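Local coordinates for protein integral membrane indolylacetylinositol arabinosyltransferase EmbC (Mycolicibacterium smegmatis, PDB 7BVE) that probably transfers arabinose units onto growing arabinan chains in mycobacterial cell wall synthesis, working as an integral membrane glycosyltransferase of the emb family, at residues Ala529-Ser533 with Leu586-Ala590; Trp396-Glu400 with Pro550-Ile554. All blocks are in the same frame, centred on the assembly; numbering follows the deposited sequence.

Contact 1 of 2, residues Ala529-Ser533 with Leu586-Ala590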
ATOM      1  N   ALA A 529      17.143 -13.778 -13.003  1.00 15.07           N
ATOM      2  CA  ALA A 529      18.191 -14.793 -13.112  1.00 15.07           C
ATOM      3  C   ALA A 529      17.765 -16.118 -12.491  1.00 15.07           C
ATOM      4  O   ALA A 529      18.075 -17.194 -13.027  1.00 15.07           O
ATOM      5  CB  ALA A 529      19.474 -14.290 -12.459  1.00 15.07           C
ATOM      6  N   LEU A 530      17.022 -16.062 -11.383  1.00 15.07           N
ATOM      7  CA  LEU A 530      16.530 -17.284 -10.760  1.00 15.07           C
ATOM      8  C   LEU A 530      15.510 -17.993 -11.642  1.00 15.07           C
ATOM      9  O   LEU A 530      15.529 -19.224 -11.750  1.00 15.07           O
ATOM     10  CB  LEU A 530      15.928 -16.961  -9.398  1.00 15.07           C
ATOM     11  CG  LEU A 530      15.422 -18.129  -8.563  1.00 15.07           C
ATOM     12  CD1 LEU A 530      16.554 -19.044  -8.179  1.00 15.07           C
ATOM     13  CD2 LEU A 530      14.720 -17.608  -7.338  1.00 15.07           C
ATOM     14  N   ALA A 531      14.633 -17.232 -12.307  1.00 15.07           N
ATOM     15  CA  ALA A 531      13.635 -17.844 -13.180  1.00 15.07           C
ATOM     16  C   ALA A 531      14.269 -18.490 -14.404  1.00 15.07           C
ATOM     17  O   ALA A 531      13.840 -19.567 -14.832  1.00 15.07           O
ATOM     18  CB  ALA A 531      12.603 -16.807 -13.605  1.00 15.07           C
ATOM     19  N   VAL A 532      15.303 -17.863 -14.970  1.00 15.07           N
ATOM     20  CA  VAL A 532      15.968 -18.458 -16.130  1.00 15.07           C
ATOM     21  C   VAL A 532      16.726 -19.723 -15.737  1.00 15.07           C
ATOM     22  O   VAL A 532      16.725 -20.719 -16.477  1.00 15.07           O
ATOM     23  CB  VAL A 532      16.878 -17.416 -16.801  1.00 15.07           C
ATOM     24  CG1 VAL A 532      17.672 -18.013 -17.938  1.00 15.07           C
ATOM     25  CG2 VAL A 532      16.025 -16.322 -17.329  1.00 15.07           C
ATOM     26  N   SER A 533      17.331 -19.733 -14.544  1.00 15.07           N
ATOM     27  CA  SER A 533      18.025 -20.933 -14.085  1.00 15.07           C
ATOM     28  C   SER A 533      17.058 -22.084 -13.821  1.00 15.07           C
ATOM     29  O   SER A 533      17.344 -23.234 -14.183  1.00 15.07           O
ATOM     30  CB  SER A 533      18.824 -20.609 -12.833  1.00 15.07           C
ATOM     31  OG  SER A 533      19.777 -19.605 -13.103  1.00 15.07           O
ATOM     32  N   LEU A 586      24.137 -17.117  -8.791  1.00 15.07           N
ATOM     33  CA  LEU A 586      23.083 -17.105  -9.801  1.00 15.07           C
ATOM     34  C   LEU A 586      23.470 -16.306 -11.036  1.00 15.07           C
ATOM     35  O   LEU A 586      22.951 -16.579 -12.118  1.00 15.07           O
ATOM     36  CB  LEU A 586      21.781 -16.564  -9.231  1.00 15.07           C
ATOM     37  CG  LEU A 586      21.030 -17.508  -8.310  1.00 15.07           C
ATOM     38  CD1 LEU A 586      19.814 -16.811  -7.796  1.00 15.07           C
ATOM     39  CD2 LEU A 586      20.644 -18.748  -9.068  1.00 15.07           C
ATOM     40  N   GLY A 587      24.380 -15.340 -10.912  1.00 15.07           N
ATOM     41  CA  GLY A 587      24.878 -14.661 -12.093  1.00 15.07           C
ATOM     42  C   GLY A 587      25.704 -15.571 -12.976  1.00 15.07           C
ATOM     43  O   GLY A 587      25.551 -15.560 -14.199  1.00 15.07           O
ATOM     44  N   ALA A 588      26.557 -16.397 -12.369  1.00 15.07           N
ATOM     45  CA  ALA A 588      27.324 -17.369 -13.145  1.00 15.07           C
ATOM     46  C   ALA A 588      26.419 -18.407 -13.802  1.00 15.07           C
ATOM     47  O   ALA A 588      26.597 -18.737 -14.986  1.00 15.07           O
ATOM     48  CB  ALA A 588      28.358 -18.050 -12.257  1.00 15.07           C
ATOM     49  N   LEU A 589      25.418 -18.905 -13.066  1.00 15.07           N
ATOM     50  CA  LEU A 589      24.501 -19.885 -13.651  1.00 15.07           C
ATOM     51  C   LEU A 589      23.647 -19.283 -14.761  1.00 15.07           C
ATOM     52  O   LEU A 589      23.452 -19.911 -15.806  1.00 15.07           O
ATOM     53  CB  LEU A 589      23.602 -20.490 -12.581  1.00 15.07           C
ATOM     54  CG  LEU A 589      24.243 -21.471 -11.620  1.00 15.07           C
ATOM     55  CD1 LEU A 589      23.224 -21.872 -10.592  1.00 15.07           C
ATOM     56  CD2 LEU A 589      24.732 -22.669 -12.389  1.00 15.07           C
ATOM     57  N   ALA A 590      23.139 -18.067 -14.568  1.00 15.07           N
ATOM     58  CA  ALA A 590      22.315 -17.444 -15.588  1.00 15.07           C
ATOM     59  C   ALA A 590      23.125 -16.890 -16.747  1.00 15.07           C
ATOM     60  O   ALA A 590      22.537 -16.488 -17.750  1.00 15.07           O
ATOM     61  CB  ALA A 590      21.476 -16.331 -14.974  1.00 15.07           C
TER
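Two predicted transmembrane helices of the GT-C-type membrane domain meet here through small residues, Ala529 and Ser533 against Ala590, with Leu586 alongside. The short segments run in roughly the same direction, 47° apart, and their axes come within 9.0 Å. At the nearest point the methyl groups face each other, Ala529 CB to Ala590 CB at 3.8 Å. With no longer side chain between them, the two backbones lie close, 5.5 Å from Ala529 CA to Ala590 CA. One turn on, Ser533 adds its small hydroxymethyl group. Its OG lies 4.0 Å from Leu589 CB but makes no hydrogen bond across the contact. Instead OG turns back along its own helix and bonds to Ala529 O at 3.0 Å. The chi1 of -60° sets OG beside the backbone N and makes this possible. Ala529 O also accepts the helical bond from Ser533 N, and the two donors approach from opposite faces of the carbonyl plane. The hydroxyl is thus satisfied within its own helix, in a buried place. Leu586 reaches over with both methyls, and its CD1 meets Leu530 CD1 at 4.0 Å. Thr558 of helix 548-564 touches both of these leucines, while Leu589 packs on Ser551 and Ile554 of that helix and on Leu353 of a loop.

Contact 2 of 2, residues Trp396-Glu400 with Pro550-Ile554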
ATOM      1  N   TRP A 396      27.607 -22.908   2.728  1.00 15.07           N
ATOM      2  CA  TRP A 396      27.504 -23.702   1.505  1.00 15.07           C
ATOM      3  C   TRP A 396      28.858 -24.238   1.061  1.00 15.07           C
ATOM      4  O   TRP A 396      28.948 -25.367   0.576  1.00 15.07           O
ATOM      5  CB  TRP A 396      26.892 -22.877   0.379  1.00 15.07           C
ATOM      6  CG  TRP A 396      26.682 -23.670  -0.883  1.00 15.07           C
ATOM      7  CD1 TRP A 396      25.740 -24.617  -1.102  1.00 15.07           C
ATOM      8  CD2 TRP A 396      27.476 -23.623  -2.071  1.00 15.07           C
ATOM      9  NE1 TRP A 396      25.859 -25.135  -2.359  1.00 15.07           N
ATOM     10  CE2 TRP A 396      26.926 -24.548  -2.975  1.00 15.07           C
ATOM     11  CE3 TRP A 396      28.594 -22.887  -2.460  1.00 15.07           C
ATOM     12  CZ2 TRP A 396      27.448 -24.748  -4.241  1.00 15.07           C
ATOM     13  CZ3 TRP A 396      29.117 -23.099  -3.710  1.00 15.07           C
ATOM     14  CH2 TRP A 396      28.547 -24.021  -4.588  1.00 15.07           C
ATOM     15  N   CYS A 397      29.927 -23.465   1.255  1.00 15.07           N
ATOM     16  CA  CYS A 397      31.249 -23.923   0.835  1.00 15.07           C
ATOM     17  C   CYS A 397      31.770 -25.039   1.729  1.00 15.07           C
ATOM     18  O   CYS A 397      32.384 -25.991   1.235  1.00 15.07           O
ATOM     19  CB  CYS A 397      32.230 -22.757   0.808  1.00 15.07           C
ATOM     20  SG  CYS A 397      31.906 -21.551  -0.483  1.00 15.07           S
ATOM     21  N   SER A 398      31.501 -24.968   3.037  1.00 15.07           N
ATOM     22  CA  SER A 398      31.922 -26.043   3.931  1.00 15.07           C
ATOM     23  C   SER A 398      31.152 -27.327   3.662  1.00 15.07           C
ATOM     24  O   SER A 398      31.739 -28.417   3.660  1.00 15.07           O
ATOM     25  CB  SER A 398      31.738 -25.619   5.382  1.00 15.07           C
ATOM     26  OG  SER A 398      32.542 -24.505   5.696  1.00 15.07           O
ATOM     27  N   VAL A 399      29.838 -27.220   3.434  1.00 15.07           N
ATOM     28  CA  VAL A 399      29.036 -28.396   3.101  1.00 15.07           C
ATOM     29  C   VAL A 399      29.485 -28.999   1.778  1.00 15.07           C
ATOM     30  O   VAL A 399      29.642 -30.217   1.663  1.00 15.07           O
ATOM     31  CB  VAL A 399      27.544 -28.027   3.076  1.00 15.07           C
ATOM     32  CG1 VAL A 399      26.718 -29.145   2.502  1.00 15.07           C
ATOM     33  CG2 VAL A 399      27.074 -27.740   4.456  1.00 15.07           C
ATOM     34  N   GLU A 400      29.759 -28.153   0.783  1.00 15.07           N
ATOM     35  CA  GLU A 400      30.161 -28.631  -0.533  1.00 15.07           C
ATOM     36  C   GLU A 400      31.532 -29.292  -0.494  1.00 15.07           C
ATOM     37  O   GLU A 400      31.813 -30.208  -1.272  1.00 15.07           O
ATOM     38  CB  GLU A 400      30.147 -27.456  -1.507  1.00 15.07           C
ATOM     39  CG  GLU A 400      30.390 -27.826  -2.935  1.00 15.07           C
ATOM     40  CD  GLU A 400      29.245 -28.609  -3.521  1.00 15.07           C
ATOM     41  OE1 GLU A 400      28.087 -28.360  -3.131  1.00 15.07           O
ATOM     42  OE2 GLU A 400      29.510 -29.497  -4.355  1.00 15.07           O
ATOM     43  N   PRO A 550      26.097 -29.169  -7.312  1.00 15.07           N
ATOM     44  CA  PRO A 550      26.201 -27.755  -6.912  1.00 15.07           C
ATOM     45  C   PRO A 550      25.167 -26.834  -7.533  1.00 15.07           C
ATOM     46  O   PRO A 550      24.699 -25.915  -6.854  1.00 15.07           O
ATOM     47  CB  PRO A 550      27.615 -27.385  -7.363  1.00 15.07           C
ATOM     48  CG  PRO A 550      28.347 -28.627  -7.301  1.00 15.07           C
ATOM     49  CD  PRO A 550      27.416 -29.697  -7.703  1.00 15.07           C
ATOM     50  N   SER A 551      24.779 -27.066  -8.786  1.00 15.07           N
ATOM     51  CA  SER A 551      23.764 -26.233  -9.421  1.00 15.07           C
ATOM     52  C   SER A 551      22.405 -26.425  -8.761  1.00 15.07           C
ATOM     53  O   SER A 551      21.700 -25.441  -8.457  1.00 15.07           O
ATOM     54  CB  SER A 551      23.690 -26.565 -10.903  1.00 15.07           C
ATOM     55  OG  SER A 551      24.932 -26.321 -11.528  1.00 15.07           O
ATOM     56  N   ARG A 552      22.039 -27.694  -8.518  1.00 15.07           N
ATOM     57  CA  ARG A 552      20.819 -28.015  -7.782  1.00 15.07           C
ATOM     58  C   ARG A 552      20.802 -27.365  -6.406  1.00 15.07           C
ATOM     59  O   ARG A 552      19.786 -26.799  -5.986  1.00 15.07           O
ATOM     60  CB  ARG A 552      20.683 -29.526  -7.621  1.00 15.07           C
ATOM     61  CG  ARG A 552      20.406 -30.321  -8.870  1.00 15.07           C
ATOM     62  CD  ARG A 552      20.223 -31.780  -8.480  1.00 15.07           C
ATOM     63  NE  ARG A 552      20.077 -32.663  -9.628  1.00 15.07           N
ATOM     64  CZ  ARG A 552      18.921 -32.924 -10.222  1.00 15.07           C
ATOM     65  NH1 ARG A 552      17.806 -32.359  -9.784  1.00 15.07           N
ATOM     66  NH2 ARG A 552      18.882 -33.744 -11.261  1.00 15.07           N
ATOM     67  N   ARG A 553      21.936 -27.405  -5.706  1.00 15.07           N
ATOM     68  CA  ARG A 553      21.961 -26.911  -4.335  1.00 15.07           C
ATOM     69  C   ARG A 553      21.944 -25.387  -4.262  1.00 15.07           C
ATOM     70  O   ARG A 553      21.351 -24.834  -3.332  1.00 15.07           O
ATOM     71  CB  ARG A 553      23.162 -27.501  -3.601  1.00 15.07           C
ATOM     72  CG  ARG A 553      22.962 -28.973  -3.253  1.00 15.07           C
ATOM     73  CD  ARG A 553      23.955 -29.493  -2.228  1.00 15.07           C
ATOM     74  NE  ARG A 553      25.298 -29.714  -2.744  1.00 15.07           N
ATOM     75  CZ  ARG A 553      25.724 -30.881  -3.211  1.00 15.07           C
ATOM     76  NH1 ARG A 553      24.913 -31.925  -3.217  1.00 15.07           N
ATOM     77  NH2 ARG A 553      26.965 -31.008  -3.658  1.00 15.07           N
ATOM     78  N   ILE A 554      22.540 -24.698  -5.242  1.00 15.07           N
ATOM     79  CA  ILE A 554      22.430 -23.239  -5.326  1.00 15.07           C
ATOM     80  C   ILE A 554      20.978 -22.809  -5.526  1.00 15.07           C
ATOM     81  O   ILE A 554      20.472 -21.919  -4.818  1.00 15.07           O
ATOM     82  CB  ILE A 554      23.341 -22.698  -6.446  1.00 15.07           C
ATOM     83  CG1 ILE A 554      24.811 -22.757  -6.037  1.00 15.07           C
ATOM     84  CG2 ILE A 554      22.969 -21.289  -6.833  1.00 15.07           C
ATOM     85  CD1 ILE A 554      25.147 -21.886  -4.861  1.00 15.07           C
TER
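Helix segments 396-400 and 550-554 run roughly antiparallel, at 147°, with their axes 12.1 Å apart. Large side chains fill this wide spacing. Glu400 and Arg553 form a salt bridge. The guanidinium presents its side to the carboxylate, and both NE and NH2 converge on Glu400 OE1, at 3.1 Å from Arg553 NE and 2.9 Å from Arg553 NH2. Both approach OE1 on its syn side, somewhat out of the carboxylate plane, while OE1 lies close to the guanidinium plane. The two flat groups are turned 29° against each other. A weak third bond runs from Arg553 NH2 to Glu400 OE2. A bend at chi3 of Arg553 turns the side of its guanidinium to the acid. OE2 also forms a salt bridge with Arg352, so two arginines share this buried carboxylate and would probably favour its charged form. Pro550 crosses the acid at about a right angle, with CG beside Glu400 OE2. The contact joins two helices of the GT-C-type membrane domain, and the side chain of Glu400 is about 11 Å from a bound PN7 molecule. Beside the charged pair stands Trp396. With CG anti to the backbone N, chi1 -176°, the indole lies between the helices, against Ile554 and Arg553. Ile554 CD1 sits over one indole face in a CH-pi contact, 3.8 Å from the centroid of the Trp396 six-membered ring. Arg553 CB meets the ring edge, 3.8 Å from Trp396 NE1. Pro550 CB touches Trp396 CZ2 at 4.1 Å. Val349 of helix 332-349 also packs on the indole, and Val437 of a loop touches Arg553.

How the contacts relate
From the N terminus, the chain first passes through helix 385-405, which gives contact 2 its 396-400 segment. It then runs through helix 517-539 and returns on helix 548-564, where contact 2 closes a long, largely helical loop of 149 residues. Helix 582-592 follows, and contact 1 closes a shorter loop of 52 residues back to 529-533. The segments alternate along the chain, so the two loops cross. Their centres are 15 Å apart. Leu586 CD2 packs against Ile554 CG2, which links the contacts directly. Helix 548-564 therefore joins helix 385-405 to the 517-539 and 582-592 pair within one membrane domain.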